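Local coordinates for protein phage related exonuclease (PDB 3K93) that probably degrades DNA as a phage-related exonuclease and carries a bound sodium ion, at residues I118-Q129 with I183-V192. Residues are numbered along the deposited sequence; the frame is centred on the assembly and turned at random.
Sequences IGSHPFFTDEAQ and IPQIRRITTV
Thr190 on strand 189-195, the outermost within this chain of the mixed four-stranded sheet, packs its methyl CG2 over Ala128, 3.6 Å from CB, while its hydroxyl turns to the loop that leads into helix 125-135. The start of that helix packs on one face of the sheet, which with its flanking helices is consistent with the PD-(D/E)XK nuclease core of phage exonucleases; the His121 side chain is about 13 Å from the sodium ion. The axes of 125-129 and 189-192 pass 8.4 Å apart at -58°, and Ala128 CB sits between Thr190 CG2 and Val192 CG2. Chi1 of -59° sets Thr190 OG1 beside its own backbone N and sends CG2 anti to that nitrogen. The hydroxyl lies 3.0 Å from O of Pro122, the central residue of an inverse gamma turn, and 3.2 Å from Phe123 O, two acceptors within reach of its one proton. A water ties OG1 to His121 NE2 and donates to Arg187 O; Ser115 holds ND1. Further along, the Phe123 ring receives His121 CD2 over the centre of one face, meets Arg187 O at its edge, and touches Ile183 CD1 with CZ at 3.9 Å. Phe50 and Tyr52 of a second subunit pack on Ile183 and Ile118, whose CD1 methyls meet tip to tip. Arg188, also bonded to Leu159 O, grips Ile183 O side-on with NE, 2.9 Å away, and NH2, that oxygen lying in the guanidinium plane.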
# COMPACT_ATOMS: atom_id res chain seq x y z
N ILE A 118 -16.96 -3.69 12.72
CA ILE A 118 -16.67 -5.01 13.30
C ILE A 118 -15.30 -5.49 12.81
O ILE A 118 -14.53 -6.03 13.58
CB ILE A 118 -17.80 -6.04 12.95
CG1 ILE A 118 -19.11 -5.66 13.68
CG2 ILE A 118 -17.36 -7.50 13.26
CD1 ILE A 118 -20.39 -6.26 13.08
N GLY A 119 -15.01 -5.27 11.55
CA GLY A 119 -13.73 -5.66 11.00
C GLY A 119 -12.51 -5.04 11.65
O GLY A 119 -11.50 -5.73 11.86
N SER A 120 -12.60 -3.75 11.97
CA SER A 120 -11.45 -3.01 12.48
C SER A 120 -11.42 -3.08 14.02
O SER A 120 -10.38 -2.88 14.64
CB SER A 120 -11.52 -1.51 12.00
OG SER A 120 -12.62 -0.78 12.62
N HIS A 121 -12.56 -3.37 14.63
CA HIS A 121 -12.64 -3.45 16.08
C HIS A 121 -11.94 -4.72 16.62
O HIS A 121 -12.24 -5.81 16.16
CB HIS A 121 -14.10 -3.48 16.54
CG HIS A 121 -14.25 -3.57 18.01
ND1 HIS A 121 -13.99 -2.51 18.84
CD2 HIS A 121 -14.60 -4.60 18.81
CE1 HIS A 121 -14.20 -2.87 20.09
NE2 HIS A 121 -14.54 -4.14 20.11
N PRO A 122 -11.05 -4.56 17.60
CA PRO A 122 -10.36 -5.72 18.17
C PRO A 122 -11.14 -6.42 19.31
O PRO A 122 -10.97 -6.11 20.50
CB PRO A 122 -9.06 -5.13 18.69
CG PRO A 122 -9.39 -3.70 19.02
CD PRO A 122 -10.52 -3.29 18.12
N PHE A 123 -12.02 -7.32 18.90
CA PHE A 123 -12.76 -8.12 19.81
C PHE A 123 -11.84 -9.02 20.62
O PHE A 123 -12.13 -9.28 21.78
CB PHE A 123 -13.74 -9.03 19.06
CG PHE A 123 -14.95 -8.31 18.50
CD1 PHE A 123 -16.09 -8.14 19.28
CD2 PHE A 123 -14.95 -7.83 17.21
CE1 PHE A 123 -17.21 -7.49 18.78
CE2 PHE A 123 -16.06 -7.18 16.71
CZ PHE A 123 -17.20 -7.01 17.53
N PHE A 124 -10.76 -9.53 20.00
CA PHE A 124 -9.99 -10.63 20.59
C PHE A 124 -8.82 -10.06 21.34
O PHE A 124 -8.28 -9.08 20.93
CB PHE A 124 -9.61 -11.61 19.49
CG PHE A 124 -10.81 -12.10 18.73
CD1 PHE A 124 -11.78 -12.85 19.38
CD2 PHE A 124 -11.01 -11.78 17.40
CE1 PHE A 124 -12.92 -13.28 18.70
CE2 PHE A 124 -12.12 -12.21 16.72
CZ PHE A 124 -13.09 -12.95 17.38
N THR A 125 -8.43 -10.68 22.45
CA THR A 125 -7.40 -10.05 23.29
C THR A 125 -6.05 -9.90 22.58
O THR A 125 -5.43 -8.83 22.71
CB THR A 125 -7.22 -10.73 24.64
OG1 THR A 125 -6.99 -12.13 24.44
CG2 THR A 125 -8.45 -10.52 25.50
N ASP A 126 -5.61 -10.93 21.83
CA ASP A 126 -4.35 -10.82 21.06
C ASP A 126 -4.47 -9.70 20.01
O ASP A 126 -3.56 -8.89 19.87
CB ASP A 126 -3.84 -12.16 20.47
CG ASP A 126 -4.80 -12.82 19.46
OD1 ASP A 126 -6.00 -12.48 19.42
OD2 ASP A 126 -4.35 -13.72 18.71
N GLU A 127 -5.61 -9.63 19.38
CA GLU A 127 -5.90 -8.63 18.38
C GLU A 127 -5.83 -7.21 18.93
O GLU A 127 -5.28 -6.32 18.28
CB GLU A 127 -7.30 -8.88 17.78
CG GLU A 127 -7.62 -8.04 16.54
CD GLU A 127 -9.07 -8.21 16.08
OE1 GLU A 127 -9.93 -8.85 16.81
OE2 GLU A 127 -9.36 -7.67 14.99
N ALA A 128 -6.38 -7.01 20.13
CA ALA A 128 -6.36 -5.71 20.81
C ALA A 128 -4.96 -5.30 21.18
O ALA A 128 -4.56 -4.17 20.96
CB ALA A 128 -7.27 -5.73 22.03
N GLN A 129 -4.20 -6.23 21.75
CA GLN A 129 -2.80 -5.99 22.10
C GLN A 129 -1.97 -5.57 20.89
O GLN A 129 -1.19 -4.62 20.97
CB GLN A 129 -2.18 -7.24 22.73
CG GLN A 129 -2.50 -7.33 24.20
CD GLN A 129 -2.49 -8.76 24.76
OE1 GLN A 129 -2.24 -9.72 24.03
NE2 GLN A 129 -2.78 -8.90 26.04
N ILE A 183 -25.02 -7.20 18.78
CA ILE A 183 -23.98 -7.77 19.62
C ILE A 183 -24.17 -7.13 20.98
O ILE A 183 -24.23 -5.93 21.07
CB ILE A 183 -22.56 -7.44 19.10
CG1 ILE A 183 -22.39 -7.86 17.64
CG2 ILE A 183 -21.49 -8.07 19.96
CD1 ILE A 183 -21.01 -7.35 17.04
N PRO A 184 -24.28 -7.93 22.05
CA PRO A 184 -24.31 -7.34 23.38
C PRO A 184 -23.18 -6.31 23.63
O PRO A 184 -22.00 -6.54 23.27
CB PRO A 184 -24.12 -8.55 24.28
CG PRO A 184 -24.70 -9.66 23.55
CD PRO A 184 -24.35 -9.39 22.10
N GLN A 185 -23.56 -5.19 24.22
CA GLN A 185 -22.62 -4.14 24.48
C GLN A 185 -21.42 -4.60 25.30
O GLN A 185 -20.31 -4.16 25.02
CB GLN A 185 -23.27 -2.96 25.16
CG GLN A 185 -22.46 -1.68 25.04
CD GLN A 185 -23.10 -0.54 25.75
OE1 GLN A 185 -23.26 -0.59 26.98
NE2 GLN A 185 -23.51 0.50 24.99
N ILE A 186 -21.61 -5.50 26.26
CA ILE A 186 -20.47 -6.00 27.02
C ILE A 186 -19.45 -6.75 26.15
O ILE A 186 -18.30 -6.78 26.53
CB ILE A 186 -20.81 -6.81 28.33
CG1 ILE A 186 -21.81 -7.92 28.08
CG2 ILE A 186 -21.36 -5.87 29.48
CD1 ILE A 186 -21.41 -8.88 27.05
N ARG A 187 -19.84 -7.29 24.99
CA ARG A 187 -18.86 -7.89 24.07
C ARG A 187 -18.18 -6.91 23.11
O ARG A 187 -17.28 -7.29 22.34
CB ARG A 187 -19.50 -9.01 23.25
CG ARG A 187 -19.78 -10.27 24.10
CD ARG A 187 -20.73 -11.18 23.42
NE ARG A 187 -21.06 -12.34 24.23
CZ ARG A 187 -21.81 -13.36 23.82
NH1 ARG A 187 -22.33 -13.37 22.60
NH2 ARG A 187 -22.06 -14.38 24.63
N ARG A 188 -18.60 -5.64 23.17
CA ARG A 188 -18.08 -4.63 22.25
C ARG A 188 -17.10 -3.67 22.91
O ARG A 188 -16.81 -2.63 22.36
CB ARG A 188 -19.24 -3.87 21.58
CG ARG A 188 -19.91 -4.73 20.53
CD ARG A 188 -20.98 -3.97 19.76
NE ARG A 188 -22.23 -3.86 20.49
CZ ARG A 188 -22.77 -2.74 20.96
NH1 ARG A 188 -22.20 -1.55 20.80
NH2 ARG A 188 -23.93 -2.79 21.61
N ILE A 189 -16.62 -4.02 24.11
CA ILE A 189 -15.52 -3.28 24.75
C ILE A 189 -14.42 -4.29 25.00
O ILE A 189 -14.68 -5.33 25.57
CB ILE A 189 -15.97 -2.51 26.05
CG1 ILE A 189 -14.76 -1.83 26.71
CG2 ILE A 189 -16.68 -3.39 27.02
CD1 ILE A 189 -15.12 -0.78 27.76
N THR A 190 -13.21 -4.00 24.54
CA THR A 190 -12.04 -4.78 24.86
C THR A 190 -11.00 -3.83 25.38
O THR A 190 -10.70 -2.82 24.72
CB THR A 190 -11.47 -5.53 23.64
OG1 THR A 190 -12.48 -6.40 23.12
CG2 THR A 190 -10.24 -6.41 24.02
N THR A 191 -10.47 -4.13 26.58
CA THR A 191 -9.55 -3.24 27.30
C THR A 191 -8.13 -3.81 27.30
O THR A 191 -7.97 -5.00 27.52
CB THR A 191 -10.01 -3.03 28.76
OG1 THR A 191 -11.27 -2.35 28.77
CG2 THR A 191 -8.99 -2.17 29.52
N VAL A 192 -7.12 -2.98 27.02
CA VAL A 192 -5.71 -3.38 27.11
C VAL A 192 -5.05 -2.54 28.21
O VAL A 192 -5.18 -1.34 28.22
CB VAL A 192 -4.98 -3.18 25.78
CG1 VAL A 192 -3.44 -3.47 25.92
CG2 VAL A 192 -5.60 -4.04 24.68
O HOH W 1 -14.99 -5.98 22.13